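PDB 5FP1: probable TonB-dependent siderophore receptor PiuA from Acinetobacter baumannii, which probably binds iron-chelating siderophores at the outer membrane, the first step in taking up iron from the environment. Local coordinates for residues 221-227 with 265-271; 55-59 with 160-164; 176-182 with 203-209. One frame throughout, in Å; residues are numbered along the deposited sequence.

Contact 1 (221-227 with 265-271); sequences YYYLQTD and QKQENHI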
loop_
_atom_site.group_PDB
_atom_site.type_symbol
_atom_site.label_atom_id
_atom_site.label_comp_id
_atom_site.label_asym_id
_atom_site.label_seq_id
_atom_site.Cartn_x
_atom_site.Cartn_y
_atom_site.Cartn_z
ATOM N N TYR A 221 -14.375 -1.693 15.860
ATOM C CA TYR A 221 -13.058 -1.783 16.430
ATOM C C TYR A 221 -12.290 -2.778 15.603
ATOM O O TYR A 221 -12.856 -3.762 15.105
ATOM C CB TYR A 221 -13.158 -2.259 17.882
ATOM C CG TYR A 221 -11.850 -2.572 18.559
ATOM C CD1 TYR A 221 -10.910 -1.560 18.820
ATOM C CD2 TYR A 221 -11.547 -3.866 18.988
ATOM C CE1 TYR A 221 -9.716 -1.844 19.461
ATOM C CE2 TYR A 221 -10.346 -4.147 19.626
ATOM C CZ TYR A 221 -9.431 -3.139 19.847
ATOM O OH TYR A 221 -8.242 -3.407 20.507
ATOM N N TYR A 222 -10.990 -2.516 15.459
ATOM C CA TYR A 222 -10.093 -3.365 14.722
ATOM C C TYR A 222 -8.813 -3.493 15.530
ATOM O O TYR A 222 -8.293 -2.506 16.049
ATOM C CB TYR A 222 -9.774 -2.759 13.346
ATOM C CG TYR A 222 -8.827 -3.606 12.513
ATOM C CD1 TYR A 222 -9.281 -4.717 11.836
ATOM C CD2 TYR A 222 -7.470 -3.294 12.416
ATOM C CE1 TYR A 222 -8.429 -5.503 11.083
ATOM C CE2 TYR A 222 -6.612 -4.075 11.665
ATOM C CZ TYR A 222 -7.091 -5.178 10.992
ATOM O OH TYR A 222 -6.248 -5.965 10.214
ATOM N N TYR A 223 -8.312 -4.712 15.613
ATOM C CA TYR A 223 -7.076 -5.012 16.325
ATOM C C TYR A 223 -6.311 -6.052 15.550
ATOM O O TYR A 223 -6.869 -7.070 15.117
ATOM C CB TYR A 223 -7.374 -5.580 17.713
ATOM C CG TYR A 223 -6.205 -6.326 18.371
ATOM C CD1 TYR A 223 -5.196 -5.637 19.027
ATOM C CD2 TYR A 223 -6.137 -7.710 18.344
ATOM C CE1 TYR A 223 -4.148 -6.309 19.647
ATOM C CE2 TYR A 223 -5.101 -8.402 18.964
ATOM C CZ TYR A 223 -4.111 -7.706 19.613
ATOM O OH TYR A 223 -3.084 -8.406 20.231
ATOM N N LEU A 224 -5.019 -5.795 15.395
ATOM C CA LEU A 224 -4.086 -6.741 14.827
ATOM C C LEU A 224 -2.741 -6.619 15.497
ATOM O O LEU A 224 -2.206 -5.494 15.677
ATOM C CB LEU A 224 -3.904 -6.491 13.325
ATOM C CG LEU A 224 -3.008 -7.500 12.602
ATOM C CD1 LEU A 224 -3.693 -8.829 12.421
ATOM C CD2 LEU A 224 -2.568 -6.977 11.236
ATOM N N GLN A 225 -2.175 -7.765 15.859
ATOM C CA GLN A 225 -0.879 -7.777 16.520
ATOM C C GLN A 225 -0.016 -8.858 15.922
ATOM O O GLN A 225 -0.483 -9.992 15.699
ATOM C CB GLN A 225 -1.034 -7.976 18.045
ATOM C CG GLN A 225 0.280 -7.746 18.788
ATOM C CD GLN A 225 0.135 -7.551 20.298
ATOM O OE1 GLN A 225 -0.966 -7.324 20.851
ATOM N NE2 GLN A 225 1.276 -7.613 20.980
ATOM N N THR A 226 1.236 -8.501 15.612
ATOM C CA THR A 226 2.154 -9.416 14.931
ATOM C C THR A 226 3.401 -9.671 15.752
ATOM O O THR A 226 3.787 -8.861 16.607
ATOM C CB THR A 226 2.649 -8.858 13.570
ATOM O OG1 THR A 226 3.620 -7.829 13.825
ATOM C CG2 THR A 226 1.525 -8.284 12.760
ATOM N N ASP A 227 4.072 -10.782 15.442
ATOM C CA ASP A 227 5.300 -11.185 16.128
ATOM C C ASP A 227 6.116 -11.967 15.108
ATOM O O ASP A 227 5.899 -13.173 14.918
ATOM C CB ASP A 227 4.938 -12.066 17.346
ATOM C CG ASP A 227 6.152 -12.452 18.204
ATOM O OD1 ASP A 227 7.239 -11.869 18.076
ATOM O OD2 ASP A 227 6.003 -13.354 19.043
ATOM N N GLN A 265 10.263 -8.247 14.553
ATOM C CA GLN A 265 9.346 -7.154 14.287
ATOM C C GLN A 265 8.033 -7.435 14.945
ATOM O O GLN A 265 7.452 -8.506 14.774
ATOM C CB GLN A 265 9.147 -6.943 12.778
ATOM C CG GLN A 265 8.174 -5.813 12.413
ATOM C CD GLN A 265 8.487 -5.197 11.049
ATOM O OE1 GLN A 265 8.952 -5.889 10.137
ATOM N NE2 GLN A 265 8.267 -3.870 10.918
ATOM N N LYS A 266 7.565 -6.448 15.680
ATOM C CA LYS A 266 6.292 -6.522 16.361
ATOM C C LYS A 266 5.466 -5.281 16.041
ATOM O O LYS A 266 5.880 -4.145 16.295
ATOM C CB LYS A 266 6.530 -6.593 17.872
ATOM C CG LYS A 266 7.242 -7.866 18.317
ATOM C CD LYS A 266 7.860 -7.709 19.706
ATOM C CE LYS A 266 8.469 -9.025 20.166
ATOM N NZ LYS A 266 8.960 -8.945 21.571
ATOM N N GLN A 267 4.320 -5.501 15.418
ATOM C CA GLN A 267 3.407 -4.426 15.117
ATOM C C GLN A 267 2.158 -4.623 15.947
ATOM O O GLN A 267 1.703 -5.755 16.171
ATOM C CB GLN A 267 3.075 -4.428 13.618
ATOM C CG GLN A 267 4.309 -4.298 12.732
ATOM C CD GLN A 267 3.997 -4.028 11.278
ATOM O OE1 GLN A 267 2.958 -4.428 10.757
ATOM N NE2 GLN A 267 4.902 -3.345 10.611
ATOM N N GLU A 268 1.546 -3.514 16.312
ATOM C CA GLU A 268 0.285 -3.555 17.036
ATOM C C GLU A 268 -0.574 -2.376 16.632
ATOM O O GLU A 268 -0.157 -1.235 16.744
ATOM C CB GLU A 268 0.531 -3.523 18.549
ATOM C CG GLU A 268 -0.756 -3.663 19.349
ATOM C CD GLU A 268 -0.527 -3.622 20.864
ATOM O OE1 GLU A 268 0.611 -3.847 21.332
ATOM O OE2 GLU A 268 -1.494 -3.365 21.595
ATOM N N ASN A 269 -1.765 -2.677 16.133
ATOM C CA ASN A 269 -2.662 -1.676 15.614
ATOM C C ASN A 269 -4.061 -1.818 16.194
ATOM O O ASN A 269 -4.601 -2.920 16.214
ATOM C CB ASN A 269 -2.702 -1.746 14.107
ATOM C CG ASN A 269 -1.459 -1.123 13.482
ATOM O OD1 ASN A 269 -1.365 0.095 13.310
ATOM N ND2 ASN A 269 -0.469 -1.953 13.244
ATOM N N HIS A 270 -4.611 -0.679 16.616
ATOM C CA HIS A 270 -5.979 -0.587 17.117
ATOM C C HIS A 270 -6.650 0.526 16.368
ATOM O O HIS A 270 -6.061 1.609 16.210
ATOM C CB HIS A 270 -5.987 -0.198 18.598
ATOM C CG HIS A 270 -5.275 -1.143 19.502
ATOM N ND1 HIS A 270 -5.946 -2.035 20.315
ATOM C CD2 HIS A 270 -3.954 -1.308 19.769
ATOM C CE1 HIS A 270 -5.068 -2.723 21.024
ATOM N NE2 HIS A 270 -3.853 -2.310 20.704
ATOM N N ILE A 271 -7.885 0.296 15.913
ATOM C CA ILE A 271 -8.682 1.379 15.337
ATOM C C ILE A 271 -10.116 1.312 15.922
ATOM O O ILE A 271 -10.745 0.255 15.886
ATOM C CB ILE A 271 -8.814 1.267 13.788
ATOM C CG1 ILE A 271 -7.444 1.150 13.110
ATOM C CG2 ILE A 271 -9.591 2.475 13.224
ATOM C CD1 ILE A 271 -7.504 0.890 11.612
HETATM O O HOH W 1 -0.461 -4.794 13.568
#
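H270 is gripped through both ring nitrogens by side chains on the face of the sheet that carries Y223, Q225 and E268. Its ND1 meets Y221 OH of the neighbouring strand at 2.7 Å, while NE2 donates to E268 OE2, two residues back on its own strand, also at 2.7 Å. The second bond is almost straight (175°), lies in the imidazole plane and uses the anti lone pair of the carboxylate oxygen. Together the two bonds, one on each nitrogen of the ring, restrain its rotation. The tyrosine rings meet this imidazole differently. Y221 comes rim to rim, whereas Y223 brings CD1 over one face, 3.5 Å from H270 CE1, with the planes inclined at 52°. Next along the strands, the Q225 amide and the E268 carboxylate lie side by side and stacked, their planes nearly parallel and Q225 OE1 3.7 Å from E268 CD.

The other face carries Y222, L224, N269 and I271, and here Y222 and I271 touch through their CB atoms. One water accepts from N269 ND2 and donates to L224 O, while N269 OD1 bonds to S295 on strand 284-304. Antiparallel backbone pairing is regular at Y222/I271 and L224/N269. It changes at T226, whose backbone N still donates to Q267 O at 2.8 Å, but whose OG1 accepts the return bond from Q267 N at 2.9 Å. A chi1 of 75° sets that hydroxyl between the backbone N and the carbonyl carbon, within reach of the adjacent strand.

Y222 packs against F112, and Q267 OE1 accepts from N108 N, so this second face looks inward at the plug, while a bound detergent molecule lies near H270. The pair is a piece of the antiparallel wall of a TonB-dependent receptor β-barrel closed round its plug.

Contact 2 (55-59 with 160-164); sequences TKVTT and NYQRI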
loop_
_atom_site.group_PDB
_atom_site.type_symbol
_atom_site.label_atom_id
_atom_site.label_comp_id
_atom_site.label_asym_id
_atom_site.label_seq_id
_atom_site.Cartn_x
_atom_site.Cartn_y
_atom_site.Cartn_z
ATOM N N THR A 55 -7.954 -16.110 -4.562
ATOM C CA THR A 55 -6.499 -16.141 -4.449
ATOM C C THR A 55 -6.012 -16.477 -3.053
ATOM O O THR A 55 -4.871 -16.846 -2.885
ATOM C CB THR A 55 -5.868 -14.780 -4.839
ATOM O OG1 THR A 55 -6.448 -13.724 -4.069
ATOM C CG2 THR A 55 -6.073 -14.518 -6.318
ATOM N N LYS A 56 -6.899 -16.337 -2.081
ATOM C CA LYS A 56 -6.617 -16.437 -0.645
ATOM C C LYS A 56 -5.439 -15.546 -0.252
ATOM O O LYS A 56 -4.585 -15.962 0.542
ATOM C CB LYS A 56 -6.377 -17.885 -0.183
ATOM C CG LYS A 56 -6.735 -18.125 1.286
ATOM C CD LYS A 56 -6.386 -19.543 1.756
ATOM C CE LYS A 56 -6.489 -19.683 3.277
ATOM N NZ LYS A 56 -7.878 -19.456 3.769
ATOM N N VAL A 57 -5.386 -14.335 -0.813
ATOM C CA VAL A 57 -4.368 -13.367 -0.371
ATOM C C VAL A 57 -4.625 -12.969 1.063
ATOM O O VAL A 57 -5.768 -12.689 1.456
ATOM C CB VAL A 57 -4.244 -12.139 -1.276
ATOM C CG1 VAL A 57 -3.596 -12.522 -2.596
ATOM C CG2 VAL A 57 -5.592 -11.476 -1.493
ATOM N N THR A 58 -3.570 -12.964 1.861
ATOM C CA THR A 58 -3.723 -12.703 3.274
ATOM C C THR A 58 -3.207 -11.330 3.712
ATOM O O THR A 58 -3.522 -10.871 4.806
ATOM C CB THR A 58 -3.026 -13.773 4.114
ATOM O OG1 THR A 58 -1.616 -13.655 3.952
ATOM C CG2 THR A 58 -3.509 -15.202 3.704
ATOM N N THR A 59 -2.428 -10.685 2.858
ATOM C CA THR A 59 -1.913 -9.349 3.155
ATOM C C THR A 59 -2.220 -8.415 1.980
ATOM O O THR A 59 -2.343 -8.848 0.827
ATOM C CB THR A 59 -0.395 -9.378 3.364
ATOM O OG1 THR A 59 0.250 -9.733 2.138
ATOM C CG2 THR A 59 0.019 -10.376 4.456
ATOM N N ASN A 160 4.917 -24.512 6.921
ATOM C CA ASN A 160 4.317 -24.259 8.228
ATOM C C ASN A 160 3.314 -23.108 8.228
ATOM O O ASN A 160 3.241 -22.339 9.165
ATOM C CB ASN A 160 5.395 -24.039 9.286
ATOM C CG ASN A 160 6.155 -25.325 9.589
ATOM O OD1 ASN A 160 5.551 -26.384 9.746
ATOM N ND2 ASN A 160 7.476 -25.248 9.629
ATOM N N TYR A 161 2.529 -23.046 7.172
ATOM C CA TYR A 161 1.367 -22.153 7.103
ATOM C C TYR A 161 0.190 -22.753 7.857
ATOM O O TYR A 161 -0.185 -23.905 7.620
ATOM C CB TYR A 161 1.036 -21.982 5.637
ATOM C CG TYR A 161 -0.132 -21.105 5.257
ATOM C CD1 TYR A 161 -1.445 -21.505 5.507
ATOM C CD2 TYR A 161 0.066 -19.915 4.566
ATOM C CE1 TYR A 161 -2.510 -20.735 5.102
ATOM C CE2 TYR A 161 -0.997 -19.135 4.156
ATOM C CZ TYR A 161 -2.286 -19.553 4.414
ATOM O OH TYR A 161 -3.354 -18.798 4.004
ATOM N N GLN A 162 -0.376 -21.984 8.781
ATOM C CA GLN A 162 -1.666 -22.324 9.399
ATOM C C GLN A 162 -2.459 -21.068 9.588
ATOM O O GLN A 162 -1.933 -20.084 10.099
ATOM C CB GLN A 162 -1.461 -22.986 10.775
ATOM C CG GLN A 162 -0.586 -24.230 10.729
ATOM C CD GLN A 162 -0.072 -24.613 12.109
ATOM O OE1 GLN A 162 -0.783 -24.485 13.098
ATOM N NE2 GLN A 162 1.171 -25.069 12.179
ATOM N N ARG A 163 -3.728 -21.094 9.204
ATOM C CA ARG A 163 -4.567 -19.908 9.296
ATOM C C ARG A 163 -5.997 -20.294 9.628
ATOM O O ARG A 163 -6.560 -21.189 8.996
ATOM C CB ARG A 163 -4.550 -19.162 7.956
ATOM C CG ARG A 163 -5.290 -17.835 7.967
ATOM C CD ARG A 163 -5.247 -17.214 6.589
ATOM N NE ARG A 163 -5.972 -15.947 6.490
ATOM C CZ ARG A 163 -5.472 -14.750 6.804
ATOM N NH1 ARG A 163 -4.248 -14.631 7.300
ATOM N NH2 ARG A 163 -6.209 -13.663 6.647
ATOM N N ILE A 164 -6.571 -19.635 10.612
ATOM C CA ILE A 164 -7.982 -19.827 10.931
ATOM C C ILE A 164 -8.629 -18.469 10.954
ATOM O O ILE A 164 -8.107 -17.535 11.569
ATOM C CB ILE A 164 -8.144 -20.490 12.324
ATOM C CG1 ILE A 164 -7.566 -21.902 12.306
ATOM C CG2 ILE A 164 -9.616 -20.547 12.730
ATOM C CD1 ILE A 164 -7.309 -22.483 13.680
HETATM O O HOH W 2 -2.977 -17.827 1.516
HETATM O O HOH W 3 -7.839 -19.948 6.624
HETATM O O HOH W 4 -7.892 -16.390 4.474
#
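T58 and R163 are the closest backbone pair, yet their CA atoms stay 9.4 Å apart and no backbone hydrogen bond joins the segments: this is a plug-to-barrel interface of a TonB-dependent receptor, bridged by side chains and water. Residues 56-59 link helix 49-55, which ends at T55, to helix 60-63. K56 leaves the first helix with positive phi, and T59 caps the second by accepting from D62 N. Strand 161-164 of the barrel wall points Y161 and R163 at this turn.

The extended R163 chain slides past T58 in the opposite direction, and T58 lies over one face of the guanidinium, CB 3.5 Å from R163 NH1. The same guanidinium is held by a salt bridge to E110. T58 CG2 also touches Y161 OH, at 3.6 Å. K56 crosses the tyrosine obliquely at its edge, CE lying near the ring plane and 3.3 Å from Y161 OH.

Three waters fill in the polar links. One joins K56 O to Y161 OH and another joins K56 NZ to R163 O. The third accepts from both cationic chains, probably easing their proximity: it lies 3.1 Å from K56 NZ and 2.8 Å from R163 NE.

Contact 3 (176-182 with 203-209); sequences IAARVAV and IAPSITF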
loop_
_atom_site.group_PDB
_atom_site.type_symbol
_atom_site.label_atom_id
_atom_site.label_comp_id
_atom_site.label_asym_id
_atom_site.label_seq_id
_atom_site.Cartn_x
_atom_site.Cartn_y
_atom_site.Cartn_z
ATOM N N ILE A 176 -30.820 -3.691 14.660
ATOM C CA ILE A 176 -29.494 -3.839 15.276
ATOM C C ILE A 176 -28.869 -5.111 14.754
ATOM O O ILE A 176 -29.521 -6.165 14.662
ATOM C CB ILE A 176 -29.572 -3.867 16.813
ATOM C CG1 ILE A 176 -30.291 -2.621 17.332
ATOM C CG2 ILE A 176 -28.184 -3.941 17.429
ATOM C CD1 ILE A 176 -30.317 -2.484 18.844
ATOM N N ALA A 177 -27.606 -5.013 14.346
ATOM C CA ALA A 177 -26.834 -6.193 14.007
ATOM C C ALA A 177 -25.397 -6.046 14.526
ATOM O O ALA A 177 -24.923 -4.934 14.688
ATOM C CB ALA A 177 -26.845 -6.433 12.532
ATOM N N ALA A 178 -24.756 -7.167 14.838
ATOM C CA ALA A 178 -23.396 -7.158 15.371
ATOM C C ALA A 178 -22.594 -8.190 14.630
ATOM O O ALA A 178 -23.137 -9.192 14.178
ATOM C CB ALA A 178 -23.389 -7.445 16.868
ATOM N N ARG A 179 -21.299 -7.920 14.451
ATOM C CA ARG A 179 -20.448 -8.785 13.647
ATOM C C ARG A 179 -19.083 -8.867 14.323
ATOM O O ARG A 179 -18.656 -7.929 14.976
ATOM C CB ARG A 179 -20.308 -8.214 12.248
ATOM C CG ARG A 179 -19.538 -9.094 11.299
ATOM C CD ARG A 179 -19.467 -8.457 9.930
ATOM N NE ARG A 179 -18.872 -9.352 8.949
ATOM C CZ ARG A 179 -18.954 -9.171 7.637
ATOM N NH1 ARG A 179 -19.581 -8.111 7.144
ATOM N NH2 ARG A 179 -18.402 -10.047 6.817
ATOM N N VAL A 180 -18.425 -10.009 14.214
ATOM C CA VAL A 180 -17.044 -10.109 14.668
ATOM C C VAL A 180 -16.273 -11.029 13.740
ATOM O O VAL A 180 -16.761 -12.093 13.364
ATOM C CB VAL A 180 -16.940 -10.591 16.117
ATOM C CG1 VAL A 180 -17.479 -11.995 16.264
ATOM C CG2 VAL A 180 -15.487 -10.539 16.583
ATOM N N ALA A 181 -15.084 -10.588 13.320
ATOM C CA ALA A 181 -14.145 -11.453 12.601
ATOM C C ALA A 181 -12.927 -11.679 13.491
ATOM O O ALA A 181 -12.524 -10.791 14.237
ATOM C CB ALA A 181 -13.745 -10.833 11.273
ATOM N N VAL A 182 -12.389 -12.885 13.464
ATOM C CA VAL A 182 -11.250 -13.226 14.303
ATOM C C VAL A 182 -10.242 -13.944 13.421
ATOM O O VAL A 182 -10.617 -14.615 12.462
ATOM C CB VAL A 182 -11.637 -14.130 15.492
ATOM C CG1 VAL A 182 -10.498 -14.214 16.478
ATOM C CG2 VAL A 182 -12.855 -13.586 16.221
ATOM N N ILE A 203 -8.743 -9.257 15.745
ATOM C CA ILE A 203 -10.163 -9.297 15.970
ATOM C C ILE A 203 -10.756 -7.987 15.476
ATOM O O ILE A 203 -10.124 -6.914 15.567
ATOM C CB ILE A 203 -10.461 -9.547 17.483
ATOM C CG1 ILE A 203 -11.958 -9.812 17.709
ATOM C CG2 ILE A 203 -10.020 -8.384 18.323
ATOM C CD1 ILE A 203 -12.252 -10.363 19.106
ATOM N N ALA A 204 -11.967 -8.072 14.924
ATOM C CA ALA A 204 -12.656 -6.913 14.375
ATOM C C ALA A 204 -14.155 -7.018 14.649
ATOM O O ALA A 204 -14.882 -7.489 13.788
ATOM C CB ALA A 204 -12.459 -6.834 12.868
ATOM N N PRO A 205 -14.586 -6.596 15.829
ATOM C CA PRO A 205 -15.996 -6.546 16.186
ATOM C C PRO A 205 -16.651 -5.216 15.844
ATOM O O PRO A 205 -16.050 -4.140 16.023
ATOM C CB PRO A 205 -15.952 -6.721 17.689
ATOM C CG PRO A 205 -14.674 -6.081 18.102
ATOM C CD PRO A 205 -13.730 -6.152 16.942
ATOM N N SER A 206 -17.899 -5.274 15.393
ATOM C CA SER A 206 -18.663 -4.058 15.225
ATOM C C SER A 206 -20.160 -4.256 15.531
ATOM O O SER A 206 -20.663 -5.373 15.517
ATOM C CB SER A 206 -18.500 -3.547 13.799
ATOM O OG SER A 206 -18.879 -4.525 12.891
ATOM N N ILE A 207 -20.847 -3.148 15.736
ATOM C CA ILE A 207 -22.292 -3.198 15.898
ATOM C C ILE A 207 -22.927 -2.001 15.249
ATOM O O ILE A 207 -22.374 -0.908 15.280
ATOM C CB ILE A 207 -22.664 -3.318 17.402
ATOM C CG1 ILE A 207 -24.191 -3.433 17.584
ATOM C CG2 ILE A 207 -22.119 -2.167 18.211
ATOM C CD1 ILE A 207 -24.555 -3.777 19.018
ATOM N N THR A 208 -24.051 -2.237 14.588
ATOM C CA THR A 208 -24.762 -1.178 13.875
ATOM C C THR A 208 -26.233 -1.116 14.346
ATOM O O THR A 208 -26.810 -2.136 14.735
ATOM C CB THR A 208 -24.633 -1.353 12.346
ATOM O OG1 THR A 208 -25.001 -0.142 11.674
ATOM C CG2 THR A 208 -25.461 -2.478 11.817
ATOM N N PHE A 209 -26.774 0.102 14.354
ATOM C CA PHE A 209 -28.102 0.414 14.876
ATOM C C PHE A 209 -28.878 1.194 13.810
ATOM O O PHE A 209 -28.285 1.999 13.076
ATOM C CB PHE A 209 -27.990 1.289 16.106
ATOM C CG PHE A 209 -27.117 0.728 17.199
ATOM C CD1 PHE A 209 -25.751 0.972 17.216
ATOM C CD2 PHE A 209 -27.674 -0.003 18.244
ATOM C CE1 PHE A 209 -24.954 0.479 18.227
ATOM C CE2 PHE A 209 -26.883 -0.499 19.266
ATOM C CZ PHE A 209 -25.521 -0.253 19.262
#
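The F209 ring is met by I176 at its edge: I176 CD1 lies near the ring plane, 3.7 Å from F209 CD2. The guanidinium of R179 extends away from 203-209, its chain fully stretched from CG to NE, and is held by a salt bridge to D167 and a hydrogen bond from NH1 to V143 O. These groups sit on an antiparallel β-hairpin of the receptor barrel, made by strands 177-188 and 197-209, whose axes here approach to 4.5 Å.

Hydrogen-bonded pairs A177/T208, R179/S206 and A181/A204 each exchange two backbone bonds. The bond from T208 N to A177 O is the straightest, at 173°. That from A181 N to A204 O is longer, 3.1 Å, and its donor stands well above the carbonyl plane instead of on a lone pair, just where the chain enters P205. Proline interrupts none of these bonds, because P205 belongs to a non-hydrogen-bonded pair with V180; its CA instead makes a C-H...O contact with R179 O.

The two faces differ in character. A177, R179, A181, A204, S206 and T208 share one, where small side chains predominate and the polar ends find partners elsewhere: S206 OG with A144 N, and T208 OG1 with T218. The other is apolar and on the surface, with A178, V180 and V182 beside I203, P205 and I207. I176 CG2 reaches I207 CD1 at 4.0 Å. V180 touches two neighbours at once through a single branch. With CG1 in the cramped site between backbone N and carbonyl carbon (chi1 64°), CG2 is left anti to N, 3.8 Å from I203 CG1 and 4.0 Å from P205 CB.

Overall arrangement
From the N terminus, contact 2 comes first: its long loop runs from the turn at 55-59 through the rest of the plug and closes on strand 161-171, near the start of the barrel. Contact 3 then closes the short hairpin of strands 177-188 and 197-209, and contact 1 follows, joining strand 215-226 to strand 264-279 across a longer connection. The three lie in series; none nests or crosses. Contacts 3 and 1 adjoin, since strands 197-209 and 215-226 are neighbours bonded at I203/Y223 and P205/Y221, giving four consecutive wall strands. Contact 2 ties the plug to the strand preceding them, its centre about 22 Å from that of contact 3.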